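Local coordinates for SspB protein (PDB 6JUF) that probably acts as a metal-dependent, DNA-cleaving nuclease component of the SspABCD-SspE phosphorothioation-sensing defence system against phages, at residues Phe14-Thr19 and Met56-Arg61; Ala21-Trp26 and Asp196-Pro201. One frame throughout, in Å; residues are numbered along the deposited sequence.

Interaction 1 of 2, residues Phe14-Thr19 and Met56-Arg61; sequences FARHET and MVYAMR
Arg16 and Tyr58 lie side by side and point the same way, joining a type I beta turn, Ala15 to Glu18, to the first turn of helix 57-66. The turn is closed by a backbone hydrogen bond from Glu18 N to Ala15 O, and Arg16 O and His17 O face the helix. Arg16 runs beside the outer part of the tyrosine ring. Its CB is 4.1 Å from Tyr58 CE2, and after a bend at chi2 (-97°) its CD returns to the same CE2 atom. At the tip NH1 donates a weak hydrogen bond of 3.4 Å to Tyr58 OH; the hydroxyl sits at the guanidinium edge, in its plane, and the N-H...O angle is only 128°. The guanidinium and ring planes are 40° apart, an alongside packing rather than a stack. Arg16 O lies at the edge of the Tyr58 ring, near its plane.

The backbones come closest at His17 and Ala59, where Ala59 CB touches His17 O at 3.5 Å and also meets His17 CA. On the other side of the turn the imidazole of His17 is gripped twice: ND1 accepts the N-H of Thr19, nearly in the ring plane, and NE2 bonds Asp172 of helix 166-180. The turn is thus fixed between two helices. Glu18, which binds a magnesium ion in a crystal structure of this protein, carries no metal here. Its carboxylate reaches the start of helix 57-66 through one water: that water donates to Glu18 OE2 and accepts from Ala59 N, each bond being 2.9 Å long.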
loop_
_atom_site.group_PDB
_atom_site.type_symbol
_atom_site.label_atom_id
_atom_site.label_comp_id
_atom_site.label_asym_id
_atom_site.label_seq_id
_atom_site.Cartn_x
_atom_site.Cartn_y
_atom_site.Cartn_z
ATOM N N PHE B 14 3.934 -23.552 8.615
ATOM C CA PHE B 14 3.147 -22.751 9.577
ATOM C C PHE B 14 4.042 -21.741 10.303
ATOM O O PHE B 14 5.145 -22.090 10.763
ATOM C CB PHE B 14 2.475 -23.686 10.624
ATOM C CG PHE B 14 1.528 -24.669 9.990
ATOM C CD1 PHE B 14 0.162 -24.340 9.819
ATOM C CD2 PHE B 14 2.008 -25.893 9.505
ATOM C CE1 PHE B 14 -0.675 -25.236 9.158
ATOM C CE2 PHE B 14 1.141 -26.780 8.891
ATOM C CZ PHE B 14 -0.173 -26.451 8.716
ATOM N N ALA B 15 3.569 -20.494 10.341
ATOM C CA ALA B 15 4.136 -19.398 11.159
ATOM C C ALA B 15 5.557 -19.027 10.747
ATOM O O ALA B 15 6.252 -18.408 11.517
ATOM C CB ALA B 15 4.065 -19.740 12.651
ATOM N N ARG B 16 6.009 -19.407 9.554
ATOM C CA ARG B 16 7.397 -19.034 9.153
ATOM C C ARG B 16 7.508 -17.530 8.854
ATOM O O ARG B 16 8.638 -16.996 8.750
ATOM C CB ARG B 16 7.796 -19.809 7.892
ATOM C CG ARG B 16 7.659 -21.315 8.018
ATOM C CD ARG B 16 8.933 -21.992 8.359
ATOM N NE ARG B 16 8.785 -23.466 8.369
ATOM C CZ ARG B 16 9.651 -24.293 7.777
ATOM N NH1 ARG B 16 10.737 -23.810 7.112
ATOM N NH2 ARG B 16 9.469 -25.614 7.830
ATOM N N HIS B 17 6.375 -16.812 8.727
ATOM C CA HIS B 17 6.371 -15.359 8.575
ATOM C C HIS B 17 6.546 -14.675 9.911
ATOM O O HIS B 17 6.680 -13.440 9.984
ATOM C CB HIS B 17 5.012 -14.925 7.996
ATOM C CG HIS B 17 3.850 -15.690 8.615
ATOM N ND1 HIS B 17 3.413 -15.434 9.886
ATOM C CD2 HIS B 17 3.079 -16.752 8.133
ATOM C CE1 HIS B 17 2.371 -16.309 10.160
ATOM N NE2 HIS B 17 2.199 -17.086 9.076
ATOM N N GLU B 18 6.534 -15.449 10.990
ATOM C CA GLU B 18 6.656 -14.928 12.397
ATOM C C GLU B 18 5.697 -13.808 12.703
ATOM O O GLU B 18 6.010 -12.880 13.467
ATOM C CB GLU B 18 8.143 -14.516 12.714
ATOM C CG GLU B 18 9.038 -15.745 12.614
ATOM C CD GLU B 18 10.512 -15.444 12.752
ATOM O OE1 GLU B 18 10.820 -14.987 13.862
ATOM O OE2 GLU B 18 11.340 -15.753 11.864
ATOM N N THR B 19 4.492 -13.937 12.170
ATOM C CA THR B 19 3.379 -12.963 12.297
ATOM C C THR B 19 3.567 -11.676 11.524
ATOM O O THR B 19 2.739 -10.760 11.661
ATOM C CB THR B 19 2.908 -12.608 13.765
ATOM O OG1 THR B 19 3.784 -11.669 14.412
ATOM C CG2 THR B 19 2.779 -13.880 14.641
ATOM N N MET B 56 13.686 -10.351 10.253
ATOM C CA MET B 56 12.769 -10.244 9.079
ATOM C C MET B 56 13.228 -10.998 7.818
ATOM O O MET B 56 12.438 -11.214 6.880
ATOM C CB MET B 56 12.520 -8.772 8.738
ATOM C CG MET B 56 11.854 -8.014 9.841
ATOM S SD MET B 56 12.026 -6.260 9.421
ATOM C CE MET B 56 11.494 -5.584 10.986
ATOM N N VAL B 57 14.488 -11.480 7.824
ATOM C CA VAL B 57 15.019 -12.127 6.615
ATOM C C VAL B 57 14.190 -13.337 6.169
ATOM O O VAL B 57 13.840 -13.482 5.002
ATOM C CB VAL B 57 16.514 -12.457 6.743
ATOM C CG1 VAL B 57 17.010 -13.214 5.502
ATOM C CG2 VAL B 57 17.364 -11.183 7.030
ATOM N N TYR B 58 13.934 -14.235 7.101
ATOM C CA TYR B 58 13.192 -15.428 6.765
ATOM C C TYR B 58 11.752 -15.135 6.312
ATOM O O TYR B 58 11.274 -15.715 5.349
ATOM C CB TYR B 58 13.230 -16.461 7.902
ATOM C CG TYR B 58 13.042 -17.801 7.313
ATOM C CD1 TYR B 58 14.153 -18.538 6.987
ATOM C CD2 TYR B 58 11.749 -18.322 7.046
ATOM C CE1 TYR B 58 14.043 -19.737 6.408
ATOM C CE2 TYR B 58 11.624 -19.582 6.438
ATOM C CZ TYR B 58 12.800 -20.257 6.141
ATOM O OH TYR B 58 12.727 -21.515 5.600
ATOM N N ALA B 59 11.092 -14.230 7.022
ATOM C CA ALA B 59 9.721 -13.850 6.636
ATOM C C ALA B 59 9.704 -13.312 5.202
ATOM O O ALA B 59 8.833 -13.637 4.413
ATOM C CB ALA B 59 9.148 -12.840 7.618
ATOM N N MET B 60 10.694 -12.497 4.862
ATOM C CA MET B 60 10.788 -11.954 3.491
ATOM C C MET B 60 10.977 -13.085 2.446
ATOM O O MET B 60 10.302 -13.106 1.415
ATOM C CB MET B 60 11.947 -10.957 3.426
ATOM C CG MET B 60 12.157 -10.305 2.058
ATOM S SD MET B 60 13.630 -9.294 2.121
ATOM C CE MET B 60 13.270 -8.015 0.926
ATOM N N ARG B 61 11.883 -14.026 2.758
ATOM C CA ARG B 61 12.105 -15.204 1.931
ATOM C C ARG B 61 10.813 -16.022 1.765
ATOM O O ARG B 61 10.446 -16.416 0.630
ATOM C CB ARG B 61 13.206 -16.030 2.611
ATOM C CG ARG B 61 13.536 -17.393 1.946
ATOM C CD ARG B 61 14.534 -18.135 2.835
ATOM N NE ARG B 61 14.784 -19.453 2.326
ATOM C CZ ARG B 61 15.746 -20.239 2.814
ATOM N NH1 ARG B 61 16.525 -19.764 3.807
ATOM N NH2 ARG B 61 15.919 -21.459 2.316
HETATM O O HOH W 1 11.643 -13.707 9.852
#

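Interaction 2 of 2, residues Ala21-Trp26 and Asp196-Pro201; sequences APRFGW and DLLSCP
Leu198 covers one face of the Arg23 guanidinium with both methyls: CD2 lies 3.5 Å above the plane, over its centre, and CD1 comes within 3.3 Å of NH2. The opposite face rests on Trp26 CZ2, likewise over the centre, which leaves the charged group sandwiched between indole and leucine. Arg23 reaches this slot with its chain extended from CG to NE, and NH1 forms a salt bridge with Glu105 of the second subunit. Farther along, SG of Cys200, anti to its backbone N (chi1 -175°), packs on Pro22 CD at 4.0 Å and on Ala21 CB. Two waters bridge the segments. One donates to both Pro22 O and Ser199 O; the other accepts from Phe24 N and donates to Ser199 OG, which also bonds Leu104 O of the second subunit. The water at Phe24 N thereby takes up an N-H in the first turn of the helix, next to its N-cap, Arg23. The contact lies at the dimer interface, where the loop between helix 166-180 and strand 208-211 crosses the start of helix 24-34, with Pro22 also touching Trp63 of helix 57-66 and Met179 of helix 166-180.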
loop_
_atom_site.group_PDB
_atom_site.type_symbol
_atom_site.label_atom_id
_atom_site.label_comp_id
_atom_site.label_asym_id
_atom_site.label_seq_id
_atom_site.Cartn_x
_atom_site.Cartn_y
_atom_site.Cartn_z
ATOM N N ALA B 21 2.872 -9.755 8.310
ATOM C CA ALA B 21 2.032 -9.810 7.100
ATOM C C ALA B 21 2.836 -9.294 5.931
ATOM O O ALA B 21 3.887 -8.685 6.130
ATOM C CB ALA B 21 0.753 -9.025 7.329
ATOM N N PRO B 22 2.384 -9.548 4.686
ATOM C CA PRO B 22 3.221 -9.148 3.534
ATOM C C PRO B 22 3.442 -7.627 3.465
ATOM O O PRO B 22 2.577 -6.859 3.864
ATOM C CB PRO B 22 2.397 -9.634 2.309
ATOM C CG PRO B 22 1.523 -10.733 2.871
ATOM C CD PRO B 22 1.210 -10.338 4.274
ATOM N N ARG B 23 4.566 -7.209 2.944
ATOM C CA ARG B 23 4.844 -5.822 2.673
ATOM C C ARG B 23 5.277 -5.653 1.224
ATOM O O ARG B 23 5.989 -6.527 0.692
ATOM C CB ARG B 23 6.058 -5.374 3.529
ATOM C CG ARG B 23 5.926 -5.643 5.029
ATOM C CD ARG B 23 6.952 -4.849 5.842
ATOM N NE ARG B 23 6.998 -5.400 7.191
ATOM C CZ ARG B 23 7.785 -4.934 8.146
ATOM N NH1 ARG B 23 8.640 -3.936 7.848
ATOM N NH2 ARG B 23 7.798 -5.507 9.354
ATOM N N PHE B 24 4.859 -4.546 0.577
ATOM C CA PHE B 24 5.271 -4.357 -0.787
ATOM C C PHE B 24 6.822 -4.322 -0.940
ATOM O O PHE B 24 7.398 -4.953 -1.812
ATOM C CB PHE B 24 4.693 -3.061 -1.400
ATOM C CG PHE B 24 5.353 -2.683 -2.682
ATOM C CD1 PHE B 24 5.137 -3.445 -3.844
ATOM C CD2 PHE B 24 6.315 -1.657 -2.727
ATOM C CE1 PHE B 24 5.843 -3.170 -5.020
ATOM C CE2 PHE B 24 6.974 -1.369 -3.924
ATOM C CZ PHE B 24 6.747 -2.132 -5.066
ATOM N N GLY B 25 7.437 -3.520 -0.036
ATOM C CA GLY B 25 8.916 -3.364 -0.062
ATOM C C GLY B 25 9.611 -4.717 -0.030
ATOM O O GLY B 25 10.632 -4.904 -0.707
ATOM N N TRP B 26 9.034 -5.670 0.714
ATOM C CA TRP B 26 9.649 -7.011 0.783
ATOM C C TRP B 26 9.552 -7.760 -0.533
ATOM O O TRP B 26 10.531 -8.432 -0.949
ATOM C CB TRP B 26 8.984 -7.822 1.874
ATOM C CG TRP B 26 9.383 -7.388 3.257
ATOM C CD1 TRP B 26 10.179 -6.336 3.629
ATOM C CD2 TRP B 26 9.001 -8.076 4.520
ATOM N NE1 TRP B 26 10.312 -6.282 5.035
ATOM C CE2 TRP B 26 9.589 -7.297 5.605
ATOM C CE3 TRP B 26 8.208 -9.166 4.821
ATOM C CZ2 TRP B 26 9.481 -7.686 6.939
ATOM C CZ3 TRP B 26 8.062 -9.522 6.176
ATOM C CH2 TRP B 26 8.664 -8.796 7.204
ATOM N N ASP B 196 4.187 1.349 15.119
ATOM C CA ASP B 196 3.657 0.043 15.498
ATOM C C ASP B 196 3.022 -0.640 14.284
ATOM O O ASP B 196 3.594 -1.604 13.794
ATOM C CB ASP B 196 2.771 -0.012 16.744
ATOM C CG ASP B 196 3.437 -0.727 17.918
ATOM O OD1 ASP B 196 4.466 -1.437 17.756
ATOM O OD2 ASP B 196 2.922 -0.573 19.041
ATOM N N LEU B 197 1.890 -0.129 13.780
ATOM C CA LEU B 197 1.208 -0.879 12.715
ATOM C C LEU B 197 1.852 -0.673 11.350
ATOM O O LEU B 197 2.165 0.477 10.978
ATOM C CB LEU B 197 -0.288 -0.534 12.647
ATOM C CG LEU B 197 -1.144 -0.941 13.897
ATOM C CD1 LEU B 197 -2.574 -0.550 13.567
ATOM C CD2 LEU B 197 -1.063 -2.414 14.144
ATOM N N LEU B 198 1.989 -1.763 10.611
ATOM C CA LEU B 198 2.585 -1.757 9.268
ATOM C C LEU B 198 1.489 -1.639 8.242
ATOM O O LEU B 198 0.369 -2.063 8.475
ATOM C CB LEU B 198 3.421 -3.015 9.021
ATOM C CG LEU B 198 4.576 -3.067 10.017
ATOM C CD1 LEU B 198 4.894 -4.465 10.403
ATOM C CD2 LEU B 198 5.783 -2.336 9.479
ATOM N N SER B 199 1.798 -1.056 7.101
ATOM C CA SER B 199 0.870 -1.127 5.985
ATOM C C SER B 199 0.765 -2.568 5.418
ATOM O O SER B 199 1.692 -3.377 5.562
ATOM C CB SER B 199 1.281 -0.154 4.872
ATOM O OG SER B 199 2.546 -0.497 4.338
ATOM N N CYS B 200 -0.411 -2.915 4.862
ATOM C CA CYS B 200 -0.477 -4.210 4.146
ATOM C C CYS B 200 -1.438 -4.001 3.000
ATOM O O CYS B 200 -2.640 -3.736 3.259
ATOM C CB CYS B 200 -1.007 -5.347 5.060
ATOM S SG CYS B 200 -0.904 -6.894 4.140
ATOM N N PRO B 201 -0.948 -4.058 1.765
ATOM C CA PRO B 201 -1.803 -3.623 0.638
ATOM C C PRO B 201 -2.988 -4.556 0.401
ATOM O O PRO B 201 -3.943 -4.195 -0.279
ATOM C CB PRO B 201 -0.837 -3.599 -0.565
ATOM C CG PRO B 201 0.267 -4.581 -0.175
ATOM C CD PRO B 201 0.429 -4.423 1.324
HETATM O O HOH W 2 2.129 -5.859 6.716
HETATM O O HOH W 3 3.627 -2.611 2.298
#

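How the interactions relate
Trp26 joins the two contacts, whose centres are 13 Å apart. Its indole, which backs the arginine of interaction 2, also packs against the helix of interaction 1: CZ3 is 3.8 Å from Ala59 CB, and CZ2 is 3.7 Å from Met56 CB. Met56 reaches Arg23 as well, its CE lying 4.0 Å from NH2. The segments alternate along the chain, and 21-26, which pairs with 196-201, also meets 56-61 through Trp26. Interaction 1 contains the magnesium ligand Glu18, about 10 Å from Arg23 between side chains; as Arg23 pairs with Glu105 of the second subunit, the dimer interface probably lies not far from the magnesium site, empty in this chain.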